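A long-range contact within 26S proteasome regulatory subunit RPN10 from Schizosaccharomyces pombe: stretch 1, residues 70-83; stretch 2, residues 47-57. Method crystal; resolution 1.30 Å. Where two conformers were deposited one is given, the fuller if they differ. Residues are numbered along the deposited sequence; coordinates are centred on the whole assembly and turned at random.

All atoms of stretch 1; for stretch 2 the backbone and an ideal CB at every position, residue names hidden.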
# COMPACT_ATOMS: atom_id res chain seq x y z
N LYS A 70 -11.51 -3.36 12.23
CA LYS A 70 -10.34 -2.85 12.92
C LYS A 70 -9.65 -1.76 12.10
O LYS A 70 -9.14 -0.80 12.66
CB LYS A 70 -9.36 -3.99 13.22
CG LYS A 70 -9.84 -4.93 14.32
CD LYS A 70 -8.78 -5.95 14.70
CE LYS A 70 -7.45 -5.28 14.99
NZ LYS A 70 -6.60 -6.12 15.87
N PHE A 71 -9.63 -1.90 10.78
CA PHE A 71 -9.06 -0.85 9.94
C PHE A 71 -9.89 0.41 10.07
O PHE A 71 -9.36 1.51 10.22
CB PHE A 71 -9.04 -1.26 8.45
CG PHE A 71 -7.88 -2.16 8.04
CD1 PHE A 71 -7.39 -3.16 8.86
CD2 PHE A 71 -7.33 -2.00 6.80
CE1 PHE A 71 -6.34 -3.96 8.45
CE2 PHE A 71 -6.29 -2.80 6.39
CZ PHE A 71 -5.80 -3.79 7.22
N LEU A 72 -11.21 0.28 9.96
CA LEU A 72 -12.09 1.45 9.99
C LEU A 72 -12.00 2.15 11.34
O LEU A 72 -11.94 3.37 11.40
CB LEU A 72 -13.52 1.03 9.65
CG LEU A 72 -13.76 0.67 8.19
CD1 LEU A 72 -15.14 0.08 8.00
CD2 LEU A 72 -13.60 1.92 7.32
N SER A 73 -12.01 1.40 12.43
CA SER A 73 -11.90 2.02 13.74
C SER A 73 -10.57 2.75 13.90
O SER A 73 -10.53 3.82 14.50
CB SER A 73 -12.03 1.00 14.85
OG SER A 73 -13.32 0.44 14.84
N ALA A 74 -9.48 2.17 13.38
CA ALA A 74 -8.16 2.77 13.55
C ALA A 74 -7.99 4.03 12.70
O ALA A 74 -7.23 4.92 13.05
CB ALA A 74 -7.05 1.77 13.25
N MET A 75 -8.69 4.09 11.57
CA MET A 75 -8.61 5.27 10.71
C MET A 75 -9.51 6.41 11.19
O MET A 75 -9.36 7.54 10.76
CB MET A 75 -8.95 4.94 9.26
CG MET A 75 -7.88 4.12 8.57
SD MET A 75 -8.16 3.89 6.80
CE MET A 75 -9.39 2.59 6.81
N HIS A 76 -10.47 6.11 12.07
CA HIS A 76 -11.36 7.15 12.54
C HIS A 76 -10.56 8.17 13.30
O HIS A 76 -9.77 7.81 14.18
CB HIS A 76 -12.42 6.57 13.45
CG HIS A 76 -13.47 7.58 13.81
ND1 HIS A 76 -14.27 8.15 12.86
CD2 HIS A 76 -13.80 8.15 14.99
CE1 HIS A 76 -15.08 9.03 13.43
NE2 HIS A 76 -14.82 9.04 14.73
N ASP A 77 -10.78 9.45 12.99
CA ASP A 77 -10.00 10.49 13.65
C ASP A 77 -8.55 10.69 13.24
O ASP A 77 -7.81 11.40 13.89
CB ASP A 77 -10.31 10.73 15.15
CG ASP A 77 -11.73 11.22 15.42
OD1 ASP A 77 -12.39 11.77 14.51
OD2 ASP A 77 -12.17 11.08 16.58
N LEU A 78 -8.12 9.96 12.20
CA LEU A 78 -6.72 9.95 11.81
C LEU A 78 -6.35 11.30 11.22
O LEU A 78 -7.01 11.77 10.32
CB LEU A 78 -6.45 8.86 10.77
CG LEU A 78 -5.00 8.70 10.33
CD1 LEU A 78 -4.16 8.08 11.42
CD2 LEU A 78 -4.93 7.85 9.08
N PRO A 79 -5.28 11.93 11.73
CA PRO A 79 -4.78 13.09 11.01
C PRO A 79 -4.37 12.91 9.58
O PRO A 79 -3.69 11.91 9.33
CB PRO A 79 -3.76 13.73 11.95
CG PRO A 79 -3.92 13.00 13.26
CD PRO A 79 -4.47 11.64 12.92
N VAL A 80 -4.66 13.86 8.70
CA VAL A 80 -4.20 13.84 7.32
C VAL A 80 -3.51 15.19 7.13
O VAL A 80 -4.16 16.23 7.07
CB VAL A 80 -5.37 13.65 6.33
CG1 VAL A 80 -4.82 13.58 4.91
CG2 VAL A 80 -6.14 12.36 6.64
N ARG A 81 -2.18 15.16 7.14
CA ARG A 81 -1.35 16.36 7.25
C ARG A 81 0.12 15.96 7.23
O ARG A 81 0.44 14.78 7.26
CB ARG A 81 -1.66 17.09 8.57
CG ARG A 81 -1.25 16.27 9.79
CD ARG A 81 -1.54 16.98 11.11
NE ARG A 81 -0.93 18.31 11.16
CZ ARG A 81 0.36 18.54 11.41
NH1 ARG A 81 1.20 17.54 11.62
NH2 ARG A 81 0.80 19.79 11.44
N GLY A 82 1.00 16.95 7.20
CA GLY A 82 2.42 16.65 7.32
C GLY A 82 3.06 15.92 6.15
O GLY A 82 2.49 15.84 5.07
N ASN A 83 4.28 15.46 6.37
CA ASN A 83 5.10 14.85 5.33
C ASN A 83 4.93 13.35 5.25
O ASN A 83 4.66 12.68 6.26
CB ASN A 83 6.59 15.08 5.63
CG ASN A 83 6.95 16.53 5.67
OD1 ASN A 83 6.41 17.32 4.93
ND2 ASN A 83 7.86 16.89 6.56
N UNK A 47 -4.12 -12.57 6.01
CA UNK A 47 -4.31 -11.49 6.96
C UNK A 47 -3.78 -10.22 6.35
O UNK A 47 -2.84 -10.25 5.57
CB UNK A 47 -3.62 -11.79 8.29
N UNK A 48 -4.34 -9.09 6.77
CA UNK A 48 -3.89 -7.76 6.40
C UNK A 48 -3.68 -6.87 7.59
O UNK A 48 -4.47 -6.93 8.53
CB UNK A 48 -4.89 -7.11 5.45
N UNK A 49 -2.67 -6.01 7.53
CA UNK A 49 -2.48 -4.99 8.54
C UNK A 49 -2.48 -3.63 7.86
O UNK A 49 -2.45 -3.53 6.62
CB UNK A 49 -1.18 -5.22 9.32
N UNK A 50 -2.51 -2.58 8.67
CA UNK A 50 -2.70 -1.23 8.20
C UNK A 50 -1.65 -0.32 8.84
O UNK A 50 -1.48 -0.32 10.05
CB UNK A 50 -4.12 -0.74 8.51
N UNK A 51 -0.99 0.46 8.00
CA UNK A 51 -0.03 1.46 8.43
C UNK A 51 -0.28 2.75 7.69
O UNK A 51 -0.81 2.75 6.58
CB UNK A 51 1.41 0.98 8.21
N UNK A 52 0.13 3.85 8.30
CA UNK A 52 0.27 5.11 7.59
C UNK A 52 1.72 5.36 7.19
O UNK A 52 2.66 4.77 7.76
CB UNK A 52 -0.25 6.26 8.45
N UNK A 53 1.92 6.26 6.22
CA UNK A 53 3.27 6.73 5.91
C UNK A 53 3.40 8.24 6.00
O UNK A 53 4.48 8.77 5.82
CB UNK A 53 3.68 6.27 4.51
N UNK A 54 2.33 8.91 6.38
CA UNK A 54 2.32 10.36 6.45
C UNK A 54 2.23 10.89 7.85
O UNK A 54 2.64 10.24 8.84
CB UNK A 54 1.16 10.91 5.63
N UNK A 55 1.75 12.13 7.95
CA UNK A 55 1.79 12.80 9.24
C UNK A 55 3.15 12.76 9.92
O UNK A 55 3.23 12.57 11.12
CB UNK A 55 0.75 12.17 10.17
N UNK A 56 4.21 12.83 9.11
CA UNK A 56 5.54 12.90 9.68
C UNK A 56 6.24 11.67 10.18
O UNK A 56 7.42 11.68 10.48
CB UNK A 56 5.48 13.88 10.86
N UNK A 57 5.49 10.59 10.31
CA UNK A 57 5.99 9.41 10.99
C UNK A 57 5.06 8.25 10.74
O UNK A 57 3.90 8.27 11.18
CB UNK A 57 6.15 9.66 12.49

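The strand of stretch 2 runs nearly parallel to helix 70-75, their axes 11° apart and 9.3 Å at closest approach.

Position 47 has nothing of stretch 1 near its ideal CB; it is Met 47. At 48 the CB points sideways, close to the Phe 71 ring, which suits a small or medium apolar group. Cys 48 occupies it, its CB 3.9 Å from Phe 71 CZ, while its carbonyl O lies at the edge of the ring. At 49 CA-to-CB would point away, so stretch 1 leaves the choice open; the backbone, however, passes close to the aromatic ring. The residue is Gly 49, whose C lies 3.4 Å from Phe 71 CZ.

At 50 CA-to-CB points toward stretch 1, the ideal CB 3.7 Å from Phe 71 CE2, with the side chain of Met 75 beyond. Leucine, isoleucine, valine or methionine would suit this apolar surface. Leu 50 (chi1 t, chi2 p) sets its CB over the ring face, 3.7 Å from the Phe 71 centroid in a CH-pi contact, and extends CD2 to 3.6 Å from Met 75 CG.

Position 51, out of reach, holds Met 51. Position 52 points toward stretch 1 again, but its ideal CB is still 5.0 Å from Leu 78 CD2, leaving room for a short branched side chain such as valine or threonine. Thr 52 brings CG2 to 3.8 Å from Leu 78 CD2. Position 53 points away; Ile 53 is found.

At 54 phi is negative, so the backbone angles do not by themselves demand glycine. An ideal CB would lie 4.0 Å from Asn 83 O without clashing, so alanine or serine could also fit. The residue is Gly 54, whose CA lies 3.3 Å from Asn 83 O in a CA-H...O contact, and it opens a type I' turn.

Positions 55 and 56 have positive phi, as that turn requires, which favours glycine, asparagine or aspartate. At 55 the CB points away overall, yet the Arg 81 guanidinium nearby invites an acid. Asp 55 (chi1 t) answers with a salt bridge, OD1 to Arg 81 NH1 at 3.0 Å; its N makes a weak hydrogen bond to Arg 81 O, also 3.0 Å.

At 56 the backbone N donates to Asn 83 O (2.9 Å), and Asn 83 N, with no acceptor among the visible atoms, would be met by asparagine or aspartate. Asn 56 OD1 accepts from Asn 83 N at 2.9 Å, closing a two-way link.

Position 57 points away; Ser 57 N closes the turn onto Gly 54 O at 3.2 Å.

Stretch 2 (47-57) MCGLMTIGDNS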
# COMPACT_ATOMS: atom_id res chain seq x y z
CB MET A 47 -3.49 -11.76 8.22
CG MET A 47 -3.77 -13.09 8.84
SD MET A 47 -5.18 -12.95 9.92
CE MET A 47 -4.35 -12.60 11.47
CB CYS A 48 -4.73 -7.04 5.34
SG CYS A 48 -5.08 -7.92 3.86
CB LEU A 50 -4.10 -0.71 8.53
CG LEU A 50 -4.42 0.69 8.03
CD1 LEU A 50 -4.41 0.73 6.51
CD2 LEU A 50 -5.77 1.17 8.56
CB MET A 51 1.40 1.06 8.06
CG MET A 51 2.04 0.07 8.93
SD MET A 51 3.70 -0.25 8.34
CE MET A 51 4.47 1.35 8.38
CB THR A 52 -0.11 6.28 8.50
OG1 THR A 52 0.82 6.32 9.60
CG2 THR A 52 -1.52 6.16 9.01
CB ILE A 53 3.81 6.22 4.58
CG1 ILE A 53 3.02 6.80 3.40
CG2 ILE A 53 3.77 4.71 4.53
CD1 ILE A 53 3.70 6.65 2.05
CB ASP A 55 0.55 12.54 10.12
CG ASP A 55 0.42 13.47 11.29
OD1 ASP A 55 0.95 14.60 11.26
OD2 ASP A 55 -0.26 13.02 12.25
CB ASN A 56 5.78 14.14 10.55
CG ASN A 56 5.29 15.40 9.92
OD1 ASN A 56 5.75 15.78 8.84
ND2 ASN A 56 4.35 16.08 10.58
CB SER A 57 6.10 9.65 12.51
OG SER A 57 6.68 8.50 13.09
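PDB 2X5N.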